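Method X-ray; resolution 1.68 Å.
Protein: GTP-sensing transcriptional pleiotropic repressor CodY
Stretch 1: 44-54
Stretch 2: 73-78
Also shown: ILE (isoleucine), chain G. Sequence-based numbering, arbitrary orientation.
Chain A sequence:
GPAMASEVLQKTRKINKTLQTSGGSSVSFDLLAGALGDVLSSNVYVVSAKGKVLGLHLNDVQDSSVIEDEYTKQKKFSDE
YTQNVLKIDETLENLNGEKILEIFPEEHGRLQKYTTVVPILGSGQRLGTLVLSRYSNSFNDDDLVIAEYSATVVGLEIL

Stretch 1 44-54: VYVVSAKGKVL
Stretch 2, residues 73-78: KQKKFS

Stretch 1 is a β-hairpin. A strand, already under way before Val-44, runs through Ser-48; a type I turn spans Ser-48 to Gly-51; and a returning strand takes up Val-53 and Leu-54. Val-44 through Val-47 keep phi/psi near -120/125, Ser-48 lies at -68/167, and Ala-49 (-58/-36) and Lys-50 (-82/11) form the corner; Lys-52 (-83/137), Val-53 (-79/106) and Leu-54 (-90/-24) follow. The turn is closed by Gly-51 N to Ser-48 O at 2.9 Å, and the arms are joined by Ser-48 N to Lys-52 O and Leu-54 N to Val-46 O, both 2.8 Å. Ser-48, chi1 p, adds a side-chain lock, its OG accepting from Lys-52 N at 2.9 Å. Gly-51 sits at 95/0, where a CB would be jammed against the carbonyl oxygen of Lys-50, so the backbone conformation itself calls for glycine.

Stretch 2 passes along the returning arm in the opposite direction, with a short strand at Lys-75 (-82/129) and Lys-76 (-151/167) between Gln-74 (-67/145) and Phe-77 (-86/156). A single β bridge pairs Lys-52 with Lys-76, their CA atoms 4.2 Å apart; beside it, Gly-51 CA and Phe-77 CA are 5.3 Å apart. Two backbone hydrogen bonds flank the bridge: Phe-77 N donates to Gly-51 O at 2.8 Å (161°), and Val-53 N donates to Lys-75 O at 2.9 Å (160°). Both are short and nearly straight. Because they use main-chain atoms, they leave the side chains free to serve other ends.

The apolar contact centres on Phe-77, which has the largest area covered by the opposing stretch. Its CA-to-CB bond points sideways, but chi1 of -83° (m) and chi2 of 2° bring the ring closer to the hairpin. Tyr-45 and Val-47, two residues apart on the first strand, both point toward stretch 2. Val-47, chi1 t, sets CG2 over one face of the phenyl ring, 4.0 Å from its centroid and 21° off the normal, a CH-π contact suited to a branched aliphatic side chain. Tyr-45, chi1 -49° (m) and chi2 86°, offers its ring face to the edge of Phe-77, with centroids 5.3 Å apart, planes at 64°, and CD2 of Tyr-45 3.6 Å from CE1 of Phe-77. The weakly positive ring hydrogens thus meet the π cloud. Val-53, chi1 t, points toward stretch 2 and places CG2 3.8 Å from Lys-76 CA and 4.4 Å from Phe-77 CD1.

Lysines suit the more open margin, where aliphatic stems can pack. Lys-52, chi1 and chi2 both m, chi3 130° (between wells) and chi4 p, lays CD 3.5 Å from Gln-74 NE2 and CE 4.0 Å from Lys-76 CB. Gln-74 is extended, chi1 and chi2 t, chi3 -171°. Lys-75 (m, t, t, m) and Lys-76 (p, t, t, t) leave sideways, their ends leading away to amines hydrogen-bonded elsewhere in the structure.

The bound isoleucine adjoins the aromatic pair: Tyr-45 OH donates to the isoleucine OXT at 2.6 Å, while the isoleucine CD1 lies 3.9 Å from Phe-77 CZ.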

# COMPACT_ATOMS: atom_id res chain seq x y z
N VAL A 44 -7.66 9.74 27.48
CA VAL A 44 -6.61 9.45 26.57
C VAL A 44 -6.85 10.28 25.25
O VAL A 44 -7.93 10.14 24.65
CB VAL A 44 -6.68 8.00 26.19
CG1 VAL A 44 -5.61 7.55 25.28
CG2 VAL A 44 -6.64 7.14 27.53
N TYR A 45 -5.83 10.97 24.89
CA TYR A 45 -5.79 11.68 23.58
C TYR A 45 -4.64 11.25 22.74
O TYR A 45 -3.46 11.27 23.21
CB TYR A 45 -5.69 13.13 23.88
CG TYR A 45 -6.60 13.75 24.85
CD1 TYR A 45 -6.33 13.75 26.27
CD2 TYR A 45 -7.76 14.42 24.48
CE1 TYR A 45 -7.10 14.33 27.16
CE2 TYR A 45 -8.57 15.04 25.39
CZ TYR A 45 -8.28 15.05 26.73
OH TYR A 45 -9.07 15.67 27.67
N VAL A 46 -4.93 10.80 21.50
CA VAL A 46 -3.90 10.51 20.54
C VAL A 46 -3.92 11.72 19.59
O VAL A 46 -4.93 11.85 18.92
CB VAL A 46 -4.22 9.26 19.81
CG1 VAL A 46 -3.23 8.96 18.76
CG2 VAL A 46 -4.24 8.04 20.80
N VAL A 47 -2.84 12.47 19.55
CA VAL A 47 -2.85 13.77 18.92
C VAL A 47 -1.74 13.82 17.88
O VAL A 47 -0.55 13.60 18.18
CB VAL A 47 -2.59 14.88 19.97
CG1 VAL A 47 -2.76 16.26 19.26
CG2 VAL A 47 -3.59 14.85 21.11
N SER A 48 -2.05 14.17 16.59
CA SER A 48 -1.01 14.27 15.61
C SER A 48 -0.08 15.47 15.93
O SER A 48 -0.43 16.34 16.76
CB SER A 48 -1.66 14.48 14.17
OG SER A 48 -2.14 15.81 14.17
N ALA A 49 1.08 15.53 15.27
CA ALA A 49 2.06 16.61 15.51
C ALA A 49 1.40 17.97 15.24
O ALA A 49 1.65 18.97 15.91
CB ALA A 49 3.36 16.40 14.76
N LYS A 50 0.52 17.98 14.22
CA LYS A 50 -0.28 19.24 13.92
C LYS A 50 -1.52 19.52 14.75
O LYS A 50 -2.26 20.53 14.55
CB LYS A 50 -0.57 19.17 12.42
CG LYS A 50 0.68 19.32 11.61
CD LYS A 50 0.43 19.42 10.12
CE LYS A 50 0.41 18.05 9.53
NZ LYS A 50 1.82 17.57 9.33
N GLY A 51 -1.71 18.75 15.83
CA GLY A 51 -2.75 19.02 16.71
C GLY A 51 -4.04 18.29 16.54
O GLY A 51 -4.99 18.58 17.31
N LYS A 52 -4.17 17.41 15.55
CA LYS A 52 -5.49 16.81 15.31
C LYS A 52 -5.71 15.64 16.27
O LYS A 52 -4.80 14.79 16.39
CB LYS A 52 -5.58 16.38 13.84
CG LYS A 52 -5.28 17.57 12.84
CD LYS A 52 -6.42 18.58 12.79
CE LYS A 52 -6.12 20.07 12.96
NZ LYS A 52 -5.23 20.93 12.16
N VAL A 53 -6.88 15.53 16.85
CA VAL A 53 -7.23 14.39 17.70
C VAL A 53 -7.62 13.17 16.86
O VAL A 53 -8.72 13.20 16.19
CB VAL A 53 -8.34 14.73 18.67
CG1 VAL A 53 -8.73 13.50 19.53
CG2 VAL A 53 -7.90 15.89 19.53
N LEU A 54 -6.73 12.16 16.78
CA LEU A 54 -6.90 10.97 16.04
C LEU A 54 -7.58 9.86 16.81
O LEU A 54 -8.11 8.89 16.21
CB LEU A 54 -5.60 10.49 15.43
CG LEU A 54 -4.69 11.48 14.68
CD1 LEU A 54 -3.47 10.77 14.17
CD2 LEU A 54 -5.47 12.09 13.51
N LYS A 73 -15.21 21.84 12.02
CA LYS A 73 -15.66 21.00 13.17
C LYS A 73 -14.72 19.83 13.47
O LYS A 73 -15.09 18.97 14.27
CB LYS A 73 -17.13 20.46 13.03
CG LYS A 73 -18.19 21.51 12.69
CD LYS A 73 -18.18 22.71 13.65
CE LYS A 73 -18.61 22.31 15.07
NZ LYS A 73 -18.91 23.49 15.93
N GLN A 74 -13.54 19.77 12.83
CA GLN A 74 -12.61 18.70 13.09
C GLN A 74 -12.07 18.80 14.55
O GLN A 74 -11.85 19.88 15.09
CB GLN A 74 -11.44 18.65 12.13
CG GLN A 74 -10.58 17.42 12.46
CD GLN A 74 -9.43 17.11 11.53
OE1 GLN A 74 -8.79 16.02 11.62
NE2 GLN A 74 -9.13 18.05 10.65
N LYS A 75 -11.85 17.65 15.14
CA LYS A 75 -11.41 17.62 16.51
C LYS A 75 -9.89 17.86 16.62
O LYS A 75 -9.08 17.25 15.92
CB LYS A 75 -11.78 16.32 17.12
CG LYS A 75 -13.27 16.06 17.22
CD LYS A 75 -13.50 14.70 17.93
CE LYS A 75 -14.86 14.09 17.65
NZ LYS A 75 -15.91 15.11 17.54
N LYS A 76 -9.53 18.79 17.47
CA LYS A 76 -8.12 19.19 17.61
C LYS A 76 -7.85 19.70 19.03
O LYS A 76 -8.75 19.94 19.83
CB LYS A 76 -7.70 20.30 16.64
CG LYS A 76 -8.57 21.54 16.76
CD LYS A 76 -8.33 22.49 15.59
CE LYS A 76 -8.85 23.82 16.04
NZ LYS A 76 -8.85 24.94 15.01
N PHE A 77 -6.55 19.83 19.31
CA PHE A 77 -6.09 20.70 20.42
C PHE A 77 -5.94 22.14 19.92
O PHE A 77 -5.67 22.41 18.72
CB PHE A 77 -4.76 20.25 21.06
CG PHE A 77 -4.90 19.14 22.11
CD1 PHE A 77 -6.07 18.53 22.47
CD2 PHE A 77 -3.70 18.71 22.63
CE1 PHE A 77 -6.12 17.49 23.48
CE2 PHE A 77 -3.75 17.70 23.62
CZ PHE A 77 -4.91 17.10 23.98
N SER A 78 -6.02 23.04 20.85
CA SER A 78 -5.80 24.49 20.59
C SER A 78 -4.37 24.62 20.09
O SER A 78 -3.56 23.72 20.23
CB SER A 78 -5.95 25.33 21.83
OG SER A 78 -4.84 25.04 22.79
N ILE G . -7.99 18.78 30.00
CA ILE G . -7.27 17.48 29.81
C ILE G . -7.91 16.42 30.67
O ILE G . -8.10 16.66 31.86
CB ILE G . -5.80 17.65 30.14
CG1 ILE G . -5.17 18.60 29.10
CG2 ILE G . -5.08 16.35 30.00
CD1 ILE G . -4.89 17.98 27.75
OXT ILE G . -8.30 15.41 30.12